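Local coordinates for aminotransferase, class V family protein (Trichomonas vaginalis, PDB 5F8V) that probably catalyses the pyridoxal phosphate-dependent, reversible transfer of an amino group between L-glutamate and 3-phosphooxypyruvate that makes O-phospho-L-serine on the route to L-serine, at residues Asn156-Gly161 against Ser301-Pro306; Ile162-Gln166 against Asn181-Arg185; Lys323-Phe327 against Ala364-Pro369. All coordinates share one frame; numbering follows the deposited sequence.

Overall arrangement
Contacts 1 and 2 are neighbours near the middle of the subunit, their centres about 10 Å apart, while contact 3 lies at the periphery, about 21 Å between centres from contact 1 and 29 Å from contact 2. The first two share the small antiparallel pair of strands 156-157 and 162-163, and Arg302 of one reaches Ser184 of the other. Along the chain contact 2 is nested within the loop closed by contact 1; contact 3 follows later, joining helices 318-329 and 355-367. Polar bonding thus joins contacts 1 and 2, and contact 1 reaches the cofactor through Thr158, whereas a separate aromatic cluster joins two helices of the C-terminal part of the chain.

Contact 1. Residues Asn156-Gly161 against Ser301-Pro306; sequences NETIQG and SRMNMP
Asn156 and Ser301 meet through a short hydrogen bond, Ser301 OG donating to Asn156 OD1 at 2.5 Å, in the carbonyl plane and on a lone pair. The same hydroxyl oxygen accepts from the backbone N of Met303 and of Asn304, an ST turn and an ST motif together, so it gives one bond and takes two. With CG of Asn156 anti to the backbone N (chi1 -177°), its amide reaches across to the other segment, and ND2 donates to Asn304 OD1 at 2.8 Å. That acceptor lies in the amide plane of Asn156, and the two amides are nearly coplanar. ND2 of Asn156 also bonds Ser180 OG. On the backbone, Ser301 N donates to Gly161 O at 3.1 Å. Close by, Gly161 CA, at a residue with positive phi, packs 3.7 Å from Pro306 CD. The hydroxyl of Thr158 is engaged elsewhere, with Ser180 OG and with O3 of the lysine-bound pyridoxal phosphate at position 202. This buried network therefore fixes the rotation of the Asn156 amide and runs through Ser180 and Thr158 to the cofactor, consistent with a second-shell part in placing the pyridine ring.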
# COMPACT_ATOMS: atom_id res chain seq x y z
N ASN A 156 -10.30 -4.81 19.11
CA ASN A 156 -10.62 -6.22 18.87
C ASN A 156 -9.38 -7.06 18.58
O ASN A 156 -8.75 -6.91 17.52
CB ASN A 156 -11.65 -6.35 17.73
CG ASN A 156 -12.06 -7.79 17.50
OD1 ASN A 156 -12.78 -8.39 18.30
ND2 ASN A 156 -11.56 -8.38 16.42
N GLU A 157 -9.00 -7.93 19.51
CA GLU A 157 -7.83 -8.79 19.31
C GLU A 157 -8.25 -10.04 18.53
O GLU A 157 -9.04 -10.85 19.01
CB GLU A 157 -7.15 -9.14 20.64
CG GLU A 157 -6.35 -7.98 21.22
CD GLU A 157 -5.01 -7.73 20.54
OE1 GLU A 157 -4.64 -8.48 19.62
OE2 GLU A 157 -4.30 -6.77 20.94
N THR A 158 -7.73 -10.14 17.32
CA THR A 158 -8.16 -11.09 16.30
C THR A 158 -7.84 -12.55 16.68
O THR A 158 -8.65 -13.46 16.45
CB THR A 158 -7.51 -10.69 14.94
OG1 THR A 158 -7.63 -9.27 14.78
CG2 THR A 158 -8.15 -11.34 13.76
N ILE A 159 -6.67 -12.76 17.28
CA ILE A 159 -6.20 -14.11 17.62
C ILE A 159 -6.81 -14.62 18.93
O ILE A 159 -7.15 -15.81 19.05
CB ILE A 159 -4.65 -14.15 17.66
CG1 ILE A 159 -4.09 -13.77 16.28
CG2 ILE A 159 -4.14 -15.53 18.07
CD1 ILE A 159 -2.63 -13.36 16.30
N GLN A 160 -6.94 -13.73 19.91
CA GLN A 160 -7.49 -14.09 21.22
C GLN A 160 -9.03 -14.03 21.27
O GLN A 160 -9.64 -14.66 22.12
CB GLN A 160 -6.90 -13.20 22.31
CG GLN A 160 -5.43 -13.47 22.63
CD GLN A 160 -4.46 -12.92 21.60
OE1 GLN A 160 -4.71 -11.89 20.98
NE2 GLN A 160 -3.34 -13.60 21.43
N GLY A 161 -9.64 -13.28 20.36
CA GLY A 161 -11.09 -13.07 20.39
C GLY A 161 -11.57 -12.27 21.59
O GLY A 161 -12.62 -12.57 22.16
N SER A 301 -15.40 -11.48 21.41
CA SER A 301 -15.44 -10.82 20.11
C SER A 301 -16.62 -11.28 19.27
O SER A 301 -16.96 -12.47 19.26
CB SER A 301 -14.13 -11.07 19.37
OG SER A 301 -14.14 -10.53 18.06
N ARG A 302 -17.24 -10.33 18.58
CA ARG A 302 -18.25 -10.63 17.57
C ARG A 302 -17.59 -11.04 16.26
O ARG A 302 -18.25 -11.65 15.42
CB ARG A 302 -19.16 -9.43 17.29
CG ARG A 302 -19.95 -8.91 18.49
CD ARG A 302 -20.40 -7.46 18.30
NE ARG A 302 -19.26 -6.62 17.95
CZ ARG A 302 -19.10 -5.94 16.81
NH1 ARG A 302 -20.06 -5.88 15.89
NH2 ARG A 302 -17.96 -5.27 16.61
N MET A 303 -16.33 -10.67 16.06
CA MET A 303 -15.64 -10.79 14.77
C MET A 303 -14.75 -12.03 14.66
O MET A 303 -14.62 -12.60 13.58
CB MET A 303 -14.76 -9.55 14.54
CG MET A 303 -15.49 -8.21 14.50
SD MET A 303 -16.45 -7.96 12.98
CE MET A 303 -18.05 -8.50 13.56
N ASN A 304 -14.12 -12.43 15.76
CA ASN A 304 -13.18 -13.55 15.77
C ASN A 304 -13.50 -14.45 16.95
O ASN A 304 -13.45 -14.02 18.11
CB ASN A 304 -11.74 -13.05 15.85
CG ASN A 304 -11.42 -12.01 14.78
OD1 ASN A 304 -11.57 -10.81 15.01
ND2 ASN A 304 -11.02 -12.48 13.59
N MET A 305 -13.84 -15.70 16.66
CA MET A 305 -14.32 -16.64 17.66
C MET A 305 -13.37 -17.82 17.70
O MET A 305 -13.61 -18.82 17.02
CB MET A 305 -15.73 -17.10 17.28
CG MET A 305 -16.77 -16.02 17.53
SD MET A 305 -17.94 -15.76 16.21
CE MET A 305 -17.07 -14.60 15.17
N PRO A 306 -12.27 -17.71 18.49
CA PRO A 306 -11.44 -18.90 18.68
C PRO A 306 -12.18 -19.96 19.48
O PRO A 306 -13.10 -19.65 20.25
CB PRO A 306 -10.21 -18.38 19.44
CG PRO A 306 -10.57 -17.04 19.95
CD PRO A 306 -11.72 -16.52 19.16

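Contact 2. Residues Ile162-Gln166 against Asn181-Arg185; sequences IEFQQ and NFLSR
The guanidinium of Arg185 is sandwiched by the segment Ile162-Gln166: the Glu163 carboxylate lies over one face, Gln165 O over the opposite face, and Phe164 O at the edge. Glu163 OE2 stands 3.8 Å above the guanidinium plane, over its centre, and the two flat groups are stacked with their planes 23° apart. The salt bridge between them is accordingly long, OE2 of Glu163 to NH2 of Arg185 at 3.9 Å, and rests on charge alone because no N-H points at the oxygen. At the edge, Arg185 NH2 donates to Phe164 O at 2.6 Å, approaching nearly along the C=O axis, and NH1 adds a weak bond to the same oxygen. The arginine chain is extended from CG to NE, which carries the group across to that carbonyl. Asn181 ND2 donates to Glu163 OE2 at 3.0 Å, using the anti lone pair of the carboxylate. For Glu163 and Asn181 the strongest polar partner lies outside: Arg302 NH2 forms a salt bridge with Glu163 OE2, and Asn181 ND2 bonds Asp155 OD2, which also forms a salt bridge with Arg185 NH2. Asn181 O in turn accepts from Ser184 N and from Ser184 OG at 2.7 Å, closing a type II beta turn with Leu183 at positive phi. The turn belongs to the loop that follows strand 174-177 of the seven-stranded mixed sheet, the core of the large domain in fold type I aminotransferases.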
# COMPACT_ATOMS: atom_id res chain seq x y z
N ILE A 162 -10.80 -11.24 21.97
CA ILE A 162 -11.13 -10.32 23.08
C ILE A 162 -11.49 -8.94 22.49
O ILE A 162 -10.67 -8.33 21.83
CB ILE A 162 -9.95 -10.19 24.07
CG1 ILE A 162 -9.64 -11.58 24.66
CG2 ILE A 162 -10.27 -9.20 25.19
CD1 ILE A 162 -8.51 -11.61 25.67
N GLU A 163 -12.72 -8.49 22.74
CA GLU A 163 -13.24 -7.23 22.19
C GLU A 163 -13.81 -6.37 23.31
O GLU A 163 -14.47 -6.88 24.21
CB GLU A 163 -14.34 -7.49 21.15
CG GLU A 163 -14.77 -6.26 20.34
CD GLU A 163 -15.73 -6.59 19.21
OE1 GLU A 163 -16.63 -7.44 19.39
OE2 GLU A 163 -15.59 -6.00 18.11
N PHE A 164 -13.57 -5.07 23.22
CA PHE A 164 -14.11 -4.11 24.17
C PHE A 164 -15.53 -3.80 23.76
O PHE A 164 -15.78 -3.58 22.57
CB PHE A 164 -13.31 -2.82 24.16
CG PHE A 164 -12.00 -2.91 24.87
CD1 PHE A 164 -11.83 -2.33 26.12
CD2 PHE A 164 -10.93 -3.57 24.28
CE1 PHE A 164 -10.61 -2.41 26.78
CE2 PHE A 164 -9.71 -3.65 24.92
CZ PHE A 164 -9.55 -3.06 26.17
N GLN A 165 -16.45 -3.77 24.72
CA GLN A 165 -17.83 -3.36 24.44
C GLN A 165 -17.98 -1.83 24.36
O GLN A 165 -18.82 -1.33 23.62
CB GLN A 165 -18.79 -3.95 25.47
CG GLN A 165 -18.79 -5.48 25.46
CD GLN A 165 -19.95 -6.09 26.21
OE1 GLN A 165 -20.38 -5.58 27.25
NE2 GLN A 165 -20.48 -7.20 25.69
N GLN A 166 -17.16 -1.11 25.13
CA GLN A 166 -17.14 0.36 25.13
C GLN A 166 -15.70 0.85 25.29
O GLN A 166 -14.84 0.10 25.74
CB GLN A 166 -18.03 0.91 26.25
CG GLN A 166 -17.52 0.64 27.66
CD GLN A 166 -18.62 0.61 28.71
OE1 GLN A 166 -18.70 1.49 29.57
NE2 GLN A 166 -19.48 -0.40 28.64
N ASN A 181 -12.31 -4.79 13.61
CA ASN A 181 -13.73 -4.49 13.85
C ASN A 181 -14.23 -3.14 13.30
O ASN A 181 -15.33 -2.68 13.66
CB ASN A 181 -14.08 -4.68 15.35
CG ASN A 181 -13.69 -3.49 16.22
OD1 ASN A 181 -12.96 -2.59 15.80
ND2 ASN A 181 -14.16 -3.50 17.46
N PHE A 182 -13.46 -2.54 12.39
CA PHE A 182 -13.80 -1.23 11.84
C PHE A 182 -15.02 -1.35 10.97
O PHE A 182 -15.06 -2.22 10.09
CB PHE A 182 -12.64 -0.68 11.00
CG PHE A 182 -12.77 0.78 10.66
CD1 PHE A 182 -12.78 1.21 9.33
CD2 PHE A 182 -12.83 1.73 11.67
CE1 PHE A 182 -12.88 2.56 9.02
CE2 PHE A 182 -12.93 3.08 11.37
CZ PHE A 182 -12.95 3.50 10.05
N LEU A 183 -16.01 -0.50 11.22
CA LEU A 183 -17.30 -0.49 10.51
C LEU A 183 -18.15 -1.76 10.74
O LEU A 183 -19.01 -2.10 9.93
CB LEU A 183 -17.12 -0.21 9.01
CG LEU A 183 -16.28 1.03 8.67
CD1 LEU A 183 -15.81 0.99 7.24
CD2 LEU A 183 -17.08 2.31 8.94
N SER A 184 -17.90 -2.44 11.87
CA SER A 184 -18.73 -3.55 12.32
C SER A 184 -19.78 -3.06 13.31
O SER A 184 -20.67 -3.83 13.68
CB SER A 184 -17.87 -4.64 12.95
OG SER A 184 -17.41 -4.25 14.23
N ARG A 185 -19.66 -1.80 13.75
CA ARG A 185 -20.61 -1.18 14.67
C ARG A 185 -20.41 0.34 14.74
O ARG A 185 -19.38 0.85 14.30
CB ARG A 185 -20.45 -1.78 16.07
CG ARG A 185 -19.03 -1.72 16.61
CD ARG A 185 -18.99 -2.31 18.00
NE ARG A 185 -17.67 -2.19 18.61
CZ ARG A 185 -17.25 -2.88 19.68
NH1 ARG A 185 -18.06 -3.75 20.30
NH2 ARG A 185 -16.02 -2.69 20.14

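Contact 3. Residues Lys323-Phe327 against Ala364-Pro369; sequences KFVNF and AMKEWP
An aromatic cluster of Phe324, Phe327 and Trp368 joins helix 318-329 to the C-terminal end of helix 355-367, with Trp368 the first residue to leave helical geometry. Two T-shaped pairs share the indole. Phe324 turns its edge to the face of the five-membered ring, its CD2 3.7 Å from Trp368 CD2 and the planes at 73°. Its CB sits almost squarely over the six-membered ring, a CH-pi contact of 4.2 Å to the centroid. In the second pair the roles reverse: the indole presents its edge to the face of Phe327, Trp368 CE3 lying 3.7 Å from Phe327 CG. Each of the three residues holds CG anti to its own backbone N, and for Trp368 (chi1 170°) this sets the indole in the corner formed by the two phenylalanines. Two further apolar contacts adjoin the cluster: Phe324 CZ meets Met365 CG at 3.7 Å, and Lys323 CB packs against Trp368 CH2 at 3.8 Å. The edge of Phe327 faces the Ala364 carbonyl, CE1 to O at 3.4 Å. Phe291 and Phe345 extend the aromatic surroundings of Phe324. No hydrogen bond spans the segments, so between them this partly buried junction relies on edge-to-face, CH-pi and van der Waals contacts.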
# COMPACT_ATOMS: atom_id res chain seq x y z
N LYS A 323 -7.72 -32.97 12.23
CA LYS A 323 -8.89 -33.80 11.93
C LYS A 323 -10.18 -32.98 11.77
O LYS A 323 -10.89 -33.16 10.78
CB LYS A 323 -9.11 -34.88 13.00
CG LYS A 323 -8.16 -36.06 12.92
CD LYS A 323 -8.41 -37.00 14.10
CE LYS A 323 -7.76 -38.36 13.89
NZ LYS A 323 -6.28 -38.25 13.74
N PHE A 324 -10.48 -32.10 12.72
CA PHE A 324 -11.66 -31.21 12.60
C PHE A 324 -11.48 -30.15 11.51
O PHE A 324 -12.45 -29.80 10.84
CB PHE A 324 -12.04 -30.56 13.93
CG PHE A 324 -13.25 -29.66 13.84
CD1 PHE A 324 -13.12 -28.27 13.92
CD2 PHE A 324 -14.52 -30.19 13.64
CE1 PHE A 324 -14.23 -27.44 13.82
CE2 PHE A 324 -15.63 -29.37 13.53
CZ PHE A 324 -15.49 -28.00 13.63
N VAL A 325 -10.27 -29.63 11.35
CA VAL A 325 -9.99 -28.63 10.31
C VAL A 325 -10.26 -29.22 8.93
O VAL A 325 -10.91 -28.58 8.09
CB VAL A 325 -8.53 -28.11 10.39
CG1 VAL A 325 -8.13 -27.33 9.14
CG2 VAL A 325 -8.36 -27.22 11.62
N ASN A 326 -9.75 -30.42 8.71
CA ASN A 326 -9.98 -31.12 7.44
C ASN A 326 -11.41 -31.56 7.25
O ASN A 326 -11.91 -31.53 6.13
CB ASN A 326 -9.00 -32.29 7.30
CG ASN A 326 -7.64 -31.82 6.86
OD1 ASN A 326 -7.47 -31.42 5.70
ND2 ASN A 326 -6.68 -31.82 7.76
N PHE A 327 -12.08 -31.92 8.35
CA PHE A 327 -13.52 -32.16 8.37
C PHE A 327 -14.29 -30.94 7.84
O PHE A 327 -15.22 -31.09 7.04
CB PHE A 327 -13.97 -32.50 9.79
CG PHE A 327 -15.40 -32.91 9.91
CD1 PHE A 327 -16.37 -32.02 10.36
CD2 PHE A 327 -15.78 -34.22 9.61
CE1 PHE A 327 -17.69 -32.41 10.50
CE2 PHE A 327 -17.11 -34.62 9.75
CZ PHE A 327 -18.06 -33.71 10.18
N ALA A 364 -21.58 -28.36 10.81
CA ALA A 364 -20.35 -29.14 10.88
C ALA A 364 -19.97 -29.45 12.32
O ALA A 364 -19.63 -30.59 12.66
CB ALA A 364 -19.22 -28.42 10.15
N MET A 365 -20.06 -28.43 13.18
CA MET A 365 -19.70 -28.58 14.59
C MET A 365 -20.64 -29.55 15.31
O MET A 365 -20.19 -30.32 16.16
CB MET A 365 -19.68 -27.21 15.28
CG MET A 365 -18.55 -26.32 14.79
SD MET A 365 -18.64 -24.59 15.33
CE MET A 365 -18.51 -24.82 17.11
N LYS A 366 -21.92 -29.52 14.95
CA LYS A 366 -22.93 -30.43 15.52
C LYS A 366 -22.73 -31.87 15.03
O LYS A 366 -22.95 -32.81 15.79
CB LYS A 366 -24.34 -29.95 15.16
CG LYS A 366 -25.49 -30.68 15.83
CD LYS A 366 -25.66 -30.25 17.29
CE LYS A 366 -26.74 -31.08 17.98
NZ LYS A 366 -26.82 -30.77 19.44
N GLU A 367 -22.30 -32.04 13.79
CA GLU A 367 -22.13 -33.37 13.19
C GLU A 367 -20.77 -34.02 13.43
O GLU A 367 -20.61 -35.22 13.21
CB GLU A 367 -22.42 -33.30 11.68
CG GLU A 367 -23.90 -33.13 11.38
CD GLU A 367 -24.21 -32.47 10.05
OE1 GLU A 367 -23.27 -32.15 9.28
OE2 GLU A 367 -25.41 -32.27 9.76
N TRP A 368 -19.78 -33.23 13.87
CA TRP A 368 -18.47 -33.74 14.22
C TRP A 368 -18.60 -34.92 15.21
O TRP A 368 -19.19 -34.75 16.27
CB TRP A 368 -17.62 -32.60 14.80
CG TRP A 368 -16.32 -33.02 15.41
CD1 TRP A 368 -15.96 -32.88 16.71
CD2 TRP A 368 -15.21 -33.62 14.75
NE1 TRP A 368 -14.70 -33.37 16.91
CE2 TRP A 368 -14.21 -33.83 15.71
CE3 TRP A 368 -14.96 -34.01 13.43
CZ2 TRP A 368 -12.98 -34.41 15.41
CZ3 TRP A 368 -13.74 -34.59 13.12
CH2 TRP A 368 -12.76 -34.78 14.11
N PRO A 369 -18.11 -36.13 14.83
CA PRO A 369 -18.29 -37.29 15.73
C PRO A 369 -17.59 -37.16 17.10
O PRO A 369 -18.02 -37.80 18.06
CB PRO A 369 -17.72 -38.47 14.92
CG PRO A 369 -16.82 -37.85 13.91
CD PRO A 369 -17.46 -36.53 13.57